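Short chain dehydrogenase/reductase (Acinetobacter baumannii, PDB 4IUY) probably catalyses NAD(P)-dependent oxidation or reduction of alcohol or carbonyl groups, as a Rossmann-fold member of the short-chain dehydrogenase/reductase family. Local coordinates at residues H41-A44 with E45-K49; R59-E62 with R63-L67; S69-K72 with N73-V77. All blocks are in the same frame, centred on the assembly; numbering follows the deposited sequence.

The three contacts follow one another along the first half of a Rossmann fold, each a local contact made by a helix or its approach. Contact 1 is part of helix 38-49, the crossover between strands 29-32 and 53-58. Contact 2 covers the turn from strand 53-58 into helix 65-75, and contact 3 the far end of that helix, before strand 79-83. The centre of contact 1 lies about 10 Å from that of contact 3; contact 2 is about 15 Å from both. Leu67 against His41 and Ala44, and Tyr75 bonded to Glu45, pack two successive crossovers together. The region after strand 53-58 commonly meets the cofactor in this family.

Contact 1. Residues H41-A44 with E45-K49; sequences HHIA and ELFAK
Glu45 opens the second half of this helical segment by donating its backbone N to His41 O at 2.9 Å, the first of four successive i to i+4 bonds. Its side chain leaves with CG anti to the backbone N (chi1 -165°) and bends at chi2, which brings the carboxylate alongside helix 65-75, where OE2 is hydrogen-bonded to Tyr75 OH. Leu46 N reaches His42 O at 2.8 Å. The CB of Leu46 rests against the same oxygen, while its side chain packs on Leu247 and Asn244 of helix 244-251. Asn244 OD1 also takes a hydrogen bond from His42 NE2, so that this neighbouring helix is gripped through both an apolar and a polar group.

At Phe47 the backbone bond to Ile43 O is 3.1 Å long and nearly straight, with an N-H...O angle of 168°. The ring adds a second touch to that oxygen: CD2 lies 3.5 Å from Ile43 O, which sits at the ring edge in its plane. The Ile43 and Phe47 side chains run side by side in the same direction, and Ile43 CG2 comes within 4.0 Å of Phe47 CD2; both reach strand 29-32. Ala48 N closes the series on Ala44 O at 3.1 Å, and Lys49 N bonds back to Glu45 O. Ala44 touches Ile32 of strand 29-32, and Ala48 meets Ile71 and Tyr75 of helix 65-75. The carbonyls of His41 to Glu45 are thus satisfied within the helix, while apolar side chains pack on strand 29-32 and both neighbouring helices and polar ends reach Tyr75, Asn244 and Ala35 O.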
ATOM      1  N   HIS D  41      28.877   8.961   6.292  1.00 43.24           N
ATOM      2  CA  HIS D  41      29.674   9.982   6.990  1.00 41.57           C
ATOM      3  C   HIS D  41      28.770  10.976   7.726  1.00 46.94           C
ATOM      4  O   HIS D  41      29.015  11.385   8.886  1.00 40.91           O
ATOM      5  CB  HIS D  41      30.525  10.758   5.980  1.00 42.12           C
ATOM      6  CG  HIS D  41      31.859  10.138   5.699  1.00 46.01           C
ATOM      7  ND1 HIS D  41      32.018   8.793   5.439  1.00 45.34           N
ATOM      8  CD2 HIS D  41      33.100  10.686   5.623  1.00 44.46           C
ATOM      9  CE1 HIS D  41      33.299   8.535   5.221  1.00 46.57           C
ATOM     10  NE2 HIS D  41      33.973   9.665   5.324  1.00 46.11           N
ATOM     11  N   HIS D  42      27.743  11.394   7.003  1.00 40.09           N
ATOM     12  CA  HIS D  42      26.795  12.342   7.512  1.00 42.54           C
ATOM     13  C   HIS D  42      26.112  11.783   8.763  1.00 40.88           C
ATOM     14  O   HIS D  42      25.998  12.470   9.774  1.00 39.41           O
ATOM     15  CB  HIS D  42      25.747  12.686   6.418  1.00 40.46           C
ATOM     16  CG  HIS D  42      24.650  13.553   6.920  1.00 43.09           C
ATOM     17  ND1 HIS D  42      24.751  14.927   6.962  1.00 40.16           N
ATOM     18  CD2 HIS D  42      23.451  13.243   7.467  1.00 42.86           C
ATOM     19  CE1 HIS D  42      23.641  15.428   7.481  1.00 39.65           C
ATOM     20  NE2 HIS D  42      22.840  14.428   7.801  1.00 38.70           N
ATOM     21  N   ILE D  43      25.671  10.528   8.673  1.00 38.46           N
ATOM     22  CA  ILE D  43      24.965   9.876   9.760  1.00 37.97           C
ATOM     23  C   ILE D  43      25.871   9.777  10.971  1.00 53.04           C
ATOM     24  O   ILE D  43      25.450  10.135  12.074  1.00 38.71           O
ATOM     25  CB  ILE D  43      24.440   8.492   9.358  1.00 39.05           C
ATOM     26  CG1 ILE D  43      23.317   8.656   8.327  1.00 40.43           C
ATOM     27  CG2 ILE D  43      23.938   7.699  10.577  1.00 37.12           C
ATOM     28  CD1 ILE D  43      22.782   7.335   7.798  1.00 41.21           C
ATOM     29  N   ALA D  44      27.114   9.343  10.752  1.00 39.23           N
ATOM     30  CA  ALA D  44      28.079   9.249  11.831  1.00 41.50           C
ATOM     31  C   ALA D  44      28.257  10.581  12.526  1.00 40.58           C
ATOM     32  O   ALA D  44      28.228  10.666  13.750  1.00 40.91           O
ATOM     33  CB  ALA D  44      29.439   8.765  11.312  1.00 40.88           C
ATOM     34  N   GLU D  45      28.393  11.623  11.722  1.00 40.81           N
ATOM     35  CA  GLU D  45      28.656  12.936  12.265  1.00 41.86           C
ATOM     36  C   GLU D  45      27.446  13.480  13.003  1.00 41.18           C
ATOM     37  O   GLU D  45      27.589  14.126  14.038  1.00 46.98           O
ATOM     38  CB  GLU D  45      29.105  13.855  11.151  1.00 42.07           C
ATOM     39  CG  GLU D  45      29.723  15.112  11.621  1.00 71.75           C
ATOM     40  CD  GLU D  45      30.826  15.556  10.723  1.00 71.68           C
ATOM     41  OE1 GLU D  45      31.185  14.803   9.792  1.00 64.01           O
ATOM     42  OE2 GLU D  45      31.281  16.698  10.904  1.00 85.00           O
ATOM     43  N   LEU D  46      26.260  13.190  12.481  1.00 44.17           N
ATOM     44  CA  LEU D  46      25.014  13.582  13.124  1.00 42.27           C
ATOM     45  C   LEU D  46      24.895  13.005  14.550  1.00 50.45           C
ATOM     46  O   LEU D  46      24.640  13.747  15.497  1.00 40.68           O
ATOM     47  CB  LEU D  46      23.808  13.142  12.278  1.00 44.98           C
ATOM     48  CG  LEU D  46      22.464  13.248  13.015  1.00 50.15           C
ATOM     49  CD1 LEU D  46      22.130  14.709  13.279  1.00 46.02           C
ATOM     50  CD2 LEU D  46      21.343  12.581  12.259  1.00 52.20           C
ATOM     51  N   PHE D  47      25.070  11.693  14.715  1.00 44.68           N
ATOM     52  CA  PHE D  47      24.937  11.106  16.053  1.00 43.93           C
ATOM     53  C   PHE D  47      26.076  11.552  17.001  1.00 48.23           C
ATOM     54  O   PHE D  47      25.842  11.796  18.182  1.00 41.82           O
ATOM     55  CB  PHE D  47      24.782   9.575  15.984  1.00 47.02           C
ATOM     56  CG  PHE D  47      23.376   9.131  15.604  1.00 45.57           C
ATOM     57  CD1 PHE D  47      22.408   8.941  16.578  1.00 38.89           C
ATOM     58  CD2 PHE D  47      23.010   8.979  14.272  1.00 39.50           C
ATOM     59  CE1 PHE D  47      21.116   8.568  16.241  1.00 38.24           C
ATOM     60  CE2 PHE D  47      21.714   8.606  13.923  1.00 40.93           C
ATOM     61  CZ  PHE D  47      20.761   8.406  14.910  1.00 38.87           C
ATOM     62  N   ALA D  48      27.280  11.724  16.467  1.00 41.65           N
ATOM     63  CA  ALA D  48      28.405  12.222  17.270  1.00 46.19           C
ATOM     64  C   ALA D  48      28.129  13.643  17.764  1.00 54.65           C
ATOM     65  O   ALA D  48      28.342  13.952  18.925  1.00 44.23           O
ATOM     66  CB  ALA D  48      29.705  12.188  16.460  1.00 43.25           C
ATOM     67  N   LYS D  49      27.608  14.488  16.879  1.00 43.03           N
ATOM     68  CA  LYS D  49      27.246  15.847  17.249  1.00 45.69           C
ATOM     69  C   LYS D  49      26.193  15.839  18.358  1.00 47.42           C
ATOM     70  O   LYS D  49      26.205  16.697  19.233  1.00 44.64           O
ATOM     71  CB  LYS D  49      26.741  16.577  16.012  1.00 55.90           C
ATOM     72  CG  LYS D  49      26.831  18.085  16.011  1.00 60.80           C
ATOM     73  CD  LYS D  49      25.920  18.596  14.919  1.00 73.25           C
ATOM     74  CE  LYS D  49      26.109  17.750  13.636  1.00 78.68           C
ATOM     75  NZ  LYS D  49      25.014  17.929  12.634  1.00 82.49           N
TER

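Contact 2. Residues R59-E62 with R63-L67; sequences RRLE and RLKEL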
ATOM      1  N   ARG D  59      34.076  -1.737   3.868  1.00 65.66           N
ATOM      2  CA  ARG D  59      35.013  -2.743   3.353  1.00 73.45           C
ATOM      3  C   ARG D  59      36.451  -2.284   3.517  1.00 73.67           C
ATOM      4  O   ARG D  59      37.310  -3.049   3.968  1.00 76.17           O
ATOM      5  CB  ARG D  59      34.748  -3.058   1.879  1.00 86.80           C
ATOM      6  CG  ARG D  59      35.333  -4.401   1.416  1.00 97.50           C
ATOM      7  CD  ARG D  59      35.284  -4.578  -0.105  1.00108.03           C
ATOM      8  NE  ARG D  59      34.310  -3.697  -0.748  1.00118.08           N
ATOM      9  CZ  ARG D  59      33.008  -3.954  -0.855  1.00121.40           C
ATOM     10  NH1 ARG D  59      32.504  -5.077  -0.353  1.00121.61           N
ATOM     11  NH2 ARG D  59      32.208  -3.080  -1.457  1.00119.10           N
ATOM     12  N   ARG D  60      36.722  -1.041   3.129  1.00 73.51           N
ATOM     13  CA  ARG D  60      38.085  -0.522   3.224  1.00 79.54           C
ATOM     14  C   ARG D  60      38.235   0.501   4.351  1.00 69.41           C
ATOM     15  O   ARG D  60      37.713   1.620   4.298  1.00 74.53           O
ATOM     16  CB  ARG D  60      38.559   0.022   1.873  1.00 87.82           C
ATOM     17  CG  ARG D  60      38.747  -1.092   0.859  1.00 97.14           C
ATOM     18  CD  ARG D  60      38.733  -0.637  -0.587  1.00108.46           C
ATOM     19  NE  ARG D  60      38.495  -1.797  -1.445  1.00120.15           N
ATOM     20  CZ  ARG D  60      37.293  -2.204  -1.844  1.00124.37           C
ATOM     21  NH1 ARG D  60      36.205  -1.534  -1.480  1.00125.18           N
ATOM     22  NH2 ARG D  60      37.176  -3.279  -2.614  1.00122.89           N
ATOM     23  N   LEU D  61      38.999   0.081   5.349  1.00 57.47           N
ATOM     24  CA  LEU D  61      39.259   0.806   6.582  1.00 67.73           C
ATOM     25  C   LEU D  61      39.847   2.201   6.332  1.00 74.82           C
ATOM     26  O   LEU D  61      39.591   3.137   7.095  1.00 70.83           O
ATOM     27  CB  LEU D  61      40.213  -0.032   7.448  1.00 70.90           C
ATOM     28  CG  LEU D  61      40.392   0.279   8.928  1.00 69.80           C
ATOM     29  CD1 LEU D  61      39.097  -0.036   9.632  1.00 66.29           C
ATOM     30  CD2 LEU D  61      41.531  -0.550   9.514  1.00 74.27           C
ATOM     31  N   GLU D  62      40.646   2.324   5.272  1.00 72.17           N
ATOM     32  CA  GLU D  62      41.341   3.571   4.968  1.00 72.69           C
ATOM     33  C   GLU D  62      40.347   4.694   4.640  1.00 65.21           C
ATOM     34  O   GLU D  62      40.625   5.870   4.887  1.00 59.06           O
ATOM     35  CB  GLU D  62      42.413   3.386   3.872  1.00 84.18           C
ATOM     36  CG  GLU D  62      41.936   2.922   2.495  1.00 98.45           C
ATOM     37  CD  GLU D  62      41.833   1.405   2.358  1.00108.31           C
ATOM     38  OE1 GLU D  62      41.936   0.689   3.377  1.00110.17           O
ATOM     39  OE2 GLU D  62      41.676   0.926   1.213  1.00112.72           O
ATOM     40  N   ARG D  63      39.195   4.330   4.081  1.00 67.75           N
ATOM     41  CA  ARG D  63      38.122   5.293   3.786  1.00 62.13           C
ATOM     42  C   ARG D  63      37.456   5.882   5.053  1.00 58.02           C
ATOM     43  O   ARG D  63      36.646   6.794   4.957  1.00 58.56           O
ATOM     44  CB  ARG D  63      37.059   4.663   2.887  1.00 65.04           C
ATOM     45  CG  ARG D  63      37.569   4.089   1.567  1.00 84.10           C
ATOM     46  CD  ARG D  63      36.403   3.497   0.750  1.00100.38           C
ATOM     47  NE  ARG D  63      36.850   2.591  -0.313  1.00111.87           N
ATOM     48  CZ  ARG D  63      37.096   2.950  -1.569  1.00113.00           C
ATOM     49  NH1 ARG D  63      36.917   4.207  -1.951  1.00120.93           N
ATOM     50  NH2 ARG D  63      37.506   2.041  -2.448  1.00102.47           N
ATOM     51  N   LEU D  64      37.682   5.266   6.209  1.00 62.17           N
ATOM     52  CA  LEU D  64      37.114   5.730   7.482  1.00 58.73           C
ATOM     53  C   LEU D  64      38.014   6.657   8.314  1.00 53.14           C
ATOM     54  O   LEU D  64      37.550   7.298   9.251  1.00 54.86           O
ATOM     55  CB  LEU D  64      36.699   4.536   8.354  1.00 54.04           C
ATOM     56  CG  LEU D  64      35.574   3.683   7.751  1.00 54.99           C
ATOM     57  CD1 LEU D  64      35.125   2.627   8.763  1.00 52.79           C
ATOM     58  CD2 LEU D  64      34.369   4.500   7.168  1.00 47.09           C
ATOM     59  N   LYS D  65      39.306   6.692   8.010  1.00 54.24           N
ATOM     60  CA  LYS D  65      40.275   7.322   8.912  1.00 57.58           C
ATOM     61  C   LYS D  65      40.092   8.824   9.121  1.00 55.97           C
ATOM     62  O   LYS D  65      40.211   9.276  10.266  1.00 57.47           O
ATOM     63  CB  LYS D  65      41.716   7.077   8.416  1.00 60.04           C
ATOM     64  CG  LYS D  65      42.153   5.627   8.381  1.00 65.81           C
ATOM     65  CD  LYS D  65      42.116   4.933   9.722  1.00 77.38           C
ATOM     66  CE  LYS D  65      42.765   3.551   9.594  1.00 80.25           C
ATOM     67  NZ  LYS D  65      42.797   2.757  10.863  1.00 80.62           N
ATOM     68  N   GLU D  66      39.811   9.602   8.068  1.00 51.12           N
ATOM     69  CA  GLU D  66      39.583  11.045   8.285  1.00 64.99           C
ATOM     70  C   GLU D  66      38.419  11.310   9.219  1.00 51.82           C
ATOM     71  O   GLU D  66      38.526  12.145  10.119  1.00 52.06           O
ATOM     72  CB  GLU D  66      39.285  11.861   7.024  1.00 51.19           C
ATOM     73  CG  GLU D  66      40.269  11.936   5.935  1.00 81.55           C
ATOM     74  CD  GLU D  66      39.858  13.017   4.932  1.00 79.49           C
ATOM     75  OE1 GLU D  66      38.947  13.825   5.241  1.00 61.27           O
ATOM     76  OE2 GLU D  66      40.415  13.039   3.821  1.00 89.69           O
ATOM     77  N   LEU D  67      37.308  10.612   8.965  1.00 48.28           N
ATOM     78  CA  LEU D  67      36.071  10.797   9.689  1.00 49.83           C
ATOM     79  C   LEU D  67      36.264  10.519  11.165  1.00 51.30           C
ATOM     80  O   LEU D  67      35.845  11.318  11.991  1.00 52.42           O
ATOM     81  CB  LEU D  67      34.996   9.860   9.117  1.00 48.74           C
ATOM     82  CG  LEU D  67      33.602   9.790   9.741  1.00 46.32           C
ATOM     83  CD1 LEU D  67      32.873  11.115   9.618  1.00 43.95           C
ATOM     84  CD2 LEU D  67      32.786   8.638   9.109  1.00 43.34           C
TER
HETATM   85  O   HOH W   1      39.535   8.699   5.439  1.00 57.43           O
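Arg63 turns back along Arg60, and the two side chains lie side by side, pointing the same way. Extended from CG to NE, the Arg63 chain brings the edge of its guanidinium to the aliphatic part of Arg60, with NH2 3.5 Å from Arg60 CD. The two guanidinium planes stand perpendicular, and Arg63 NH2 is 3.9 Å from Arg60 NH1: two like charges lie close, a proximity that solvent or a bound anion would probably offset. The backbone draws the pair together: Arg63 N donates to Arg60 O at 3.1 Å, approaching from above the carbonyl plane, 48° out of it.

Leu61 repeats this i to i+3 pattern, its O receiving Leu64 N at 3.0 Å, again from well above the carbonyl plane. The leucine side chain crosses that of Lys65, whose NZ comes to 3.8 Å from Leu61 CD2; Leu61 also meets Thr81 and Ala83 of strand 79-83. In Glu62, CG stands between the backbone N and the carbonyl carbon (chi1 62°) and lies 3.5 Å from Arg63 N, while the carboxylate turns back to its own residue. Lys65 N makes only a weak bond to Glu62 O. A water donates to this oxygen at 3.1 Å and accepts from Glu66 N at 2.8 Å, bridging four residues.

This turn carries the chain from strand 53-58 into helix 65-75, the second crossover of the Rossmann fold. In NADP-dependent short-chain dehydrogenases, basic residues after this strand commonly meet the 2'-phosphate of the cofactor; Arg59 and Arg60, with Arg63 beside them, are consistent with such a role.

Contact 3. Residues S69-K72 with N73-V77; sequences SHIK and NEYGV
Ile71 O is gripped by two successive backbone groups, Tyr75 N at 3.0 Å and, more weakly, Gly76 N at 3.4 Å. Gly76 N also makes a weak bond to Lys72 O at 3.1 Å, and the glycine CA adds a C-H...O contact to that oxygen. Here helix 65-75 ends: Gly76 takes up a left-handed backbone conformation (phi 64°) and turns the chain towards strand 79-83. One turn earlier the helical bonding is regular, with Asn73 N on Ser69 O and Glu74 N on His70 O, the latter at 2.8 Å.

The turn at Gly76 places Val77 against Ile71. Its CG2, set between its own backbone N and carbonyl carbon, meets Ile71 CG2 at 3.6 Å, the two side chains crossing at a slant. CG2 of Ile71 also approaches Tyr75 CD2 at 4.3 Å, and Ala48 of helix 38-49 touches all three residues. The polar and apolar parts therefore complement each other: the carbonyls of Ile71 and Lys72 share weakening bonds to Gly76 N as the helix stops, while the apolar cluster is consistent with holding the exit of the chain against the last turn.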
ATOM      1  N   SER D  69      38.975  10.745  12.918  1.00 50.26           N
ATOM      2  CA  SER D  69      39.753  11.839  13.504  1.00 59.06           C
ATOM      3  C   SER D  69      38.935  13.095  13.702  1.00 58.96           C
ATOM      4  O   SER D  69      39.067  13.747  14.740  1.00 52.53           O
ATOM      5  CB  SER D  69      40.976  12.176  12.659  1.00 58.43           C
ATOM      6  OG  SER D  69      41.850  11.080  12.620  1.00 61.32           O
ATOM      7  N   HIS D  70      38.146  13.457  12.692  1.00 50.03           N
ATOM      8  CA  HIS D  70      37.304  14.641  12.784  1.00 75.78           C
ATOM      9  C   HIS D  70      36.389  14.520  13.983  1.00 48.80           C
ATOM     10  O   HIS D  70      36.301  15.409  14.805  1.00 60.40           O
ATOM     11  CB  HIS D  70      36.475  14.854  11.503  1.00 48.77           C
ATOM     12  CG  HIS D  70      37.258  15.390  10.349  1.00 57.69           C
ATOM     13  ND1 HIS D  70      38.204  16.391  10.485  1.00 51.35           N
ATOM     14  CD2 HIS D  70      37.235  15.066   9.033  1.00 49.76           C
ATOM     15  CE1 HIS D  70      38.725  16.660   9.298  1.00 63.77           C
ATOM     16  NE2 HIS D  70      38.148  15.876   8.399  1.00 62.18           N
ATOM     17  N   ILE D  71      35.768  13.361  14.094  1.00 47.79           N
ATOM     18  CA  ILE D  71      34.771  13.079  15.122  1.00 47.01           C
ATOM     19  C   ILE D  71      35.365  13.035  16.538  1.00 48.28           C
ATOM     20  O   ILE D  71      34.796  13.620  17.465  1.00 48.00           O
ATOM     21  CB  ILE D  71      34.018  11.767  14.813  1.00 47.93           C
ATOM     22  CG1 ILE D  71      33.135  11.960  13.580  1.00 44.86           C
ATOM     23  CG2 ILE D  71      33.229  11.295  16.035  1.00 45.47           C
ATOM     24  CD1 ILE D  71      32.132  10.864  13.355  1.00 43.68           C
ATOM     25  N   LYS D  72      36.492  12.356  16.703  1.00 48.90           N
ATOM     26  CA  LYS D  72      37.138  12.355  17.999  1.00 53.84           C
ATOM     27  C   LYS D  72      37.512  13.785  18.402  1.00 52.86           C
ATOM     28  O   LYS D  72      37.187  14.227  19.495  1.00 57.27           O
ATOM     29  CB  LYS D  72      38.386  11.450  17.981  1.00 51.08           C
ATOM     30  CG  LYS D  72      38.042   9.973  17.890  1.00 50.48           C
ATOM     31  CD  LYS D  72      39.225   9.138  17.497  1.00 61.79           C
ATOM     32  CE  LYS D  72      40.141   8.917  18.676  1.00 73.38           C
ATOM     33  NZ  LYS D  72      39.384   8.191  19.720  1.00 81.48           N
ATOM     34  N   ASN D  73      38.117  14.521  17.476  1.00 51.45           N
ATOM     35  CA  ASN D  73      38.594  15.876  17.730  1.00 52.56           C
ATOM     36  C   ASN D  73      37.497  16.895  17.996  1.00 54.39           C
ATOM     37  O   ASN D  73      37.613  17.722  18.892  1.00 52.92           O
ATOM     38  CB  ASN D  73      39.467  16.342  16.562  1.00 53.33           C
ATOM     39  CG  ASN D  73      40.090  17.706  16.796  1.00 54.74           C
ATOM     40  OD1 ASN D  73      39.482  18.735  16.483  1.00 59.64           O
ATOM     41  ND2 ASN D  73      41.307  17.726  17.361  1.00 56.26           N
ATOM     42  N   GLU D  74      36.450  16.853  17.177  1.00 54.47           N
ATOM     43  CA  GLU D  74      35.381  17.847  17.231  1.00 57.87           C
ATOM     44  C   GLU D  74      34.281  17.578  18.249  1.00 58.26           C
ATOM     45  O   GLU D  74      33.752  18.515  18.828  1.00 50.02           O
ATOM     46  CB  GLU D  74      34.792  18.041  15.842  1.00 54.50           C
ATOM     47  CG  GLU D  74      35.702  18.902  14.974  1.00 59.20           C
ATOM     48  CD  GLU D  74      35.066  19.262  13.649  1.00 66.89           C
ATOM     49  OE1 GLU D  74      33.858  18.970  13.470  1.00 69.94           O
ATOM     50  OE2 GLU D  74      35.789  19.788  12.772  1.00 64.30           O
ATOM     51  N   TYR D  75      33.926  16.313  18.458  1.00 57.26           N
ATOM     52  CA  TYR D  75      32.787  15.981  19.316  1.00 48.17           C
ATOM     53  C   TYR D  75      33.156  15.250  20.589  1.00 48.82           C
ATOM     54  O   TYR D  75      32.346  15.173  21.501  1.00 62.96           O
ATOM     55  CB  TYR D  75      31.724  15.199  18.553  1.00 47.56           C
ATOM     56  CG  TYR D  75      31.345  15.884  17.283  1.00 49.81           C
ATOM     57  CD1 TYR D  75      30.717  17.121  17.311  1.00 46.39           C
ATOM     58  CD2 TYR D  75      31.596  15.291  16.048  1.00 50.58           C
ATOM     59  CE1 TYR D  75      30.365  17.770  16.132  1.00 50.40           C
ATOM     60  CE2 TYR D  75      31.257  15.926  14.870  1.00 45.29           C
ATOM     61  CZ  TYR D  75      30.638  17.169  14.912  1.00 55.05           C
ATOM     62  OH  TYR D  75      30.287  17.797  13.728  1.00 54.53           O
ATOM     63  N   GLY D  76      34.377  14.718  20.640  1.00 49.59           N
ATOM     64  CA  GLY D  76      34.893  14.038  21.814  1.00 50.49           C
ATOM     65  C   GLY D  76      34.162  12.767  22.225  1.00 60.19           C
ATOM     66  O   GLY D  76      34.201  12.387  23.390  1.00 57.90           O
ATOM     67  N   VAL D  77      33.499  12.105  21.279  1.00 50.55           N
ATOM     68  CA  VAL D  77      32.838  10.825  21.546  1.00 50.00           C
ATOM     69  C   VAL D  77      33.749   9.615  21.240  1.00 54.32           C
ATOM     70  O   VAL D  77      34.765   9.746  20.567  1.00 48.73           O
ATOM     71  CB  VAL D  77      31.526  10.716  20.722  1.00 47.44           C
ATOM     72  CG1 VAL D  77      30.638  11.898  21.028  1.00 46.26           C
ATOM     73  CG2 VAL D  77      31.830  10.666  19.237  1.00 45.73           C
TER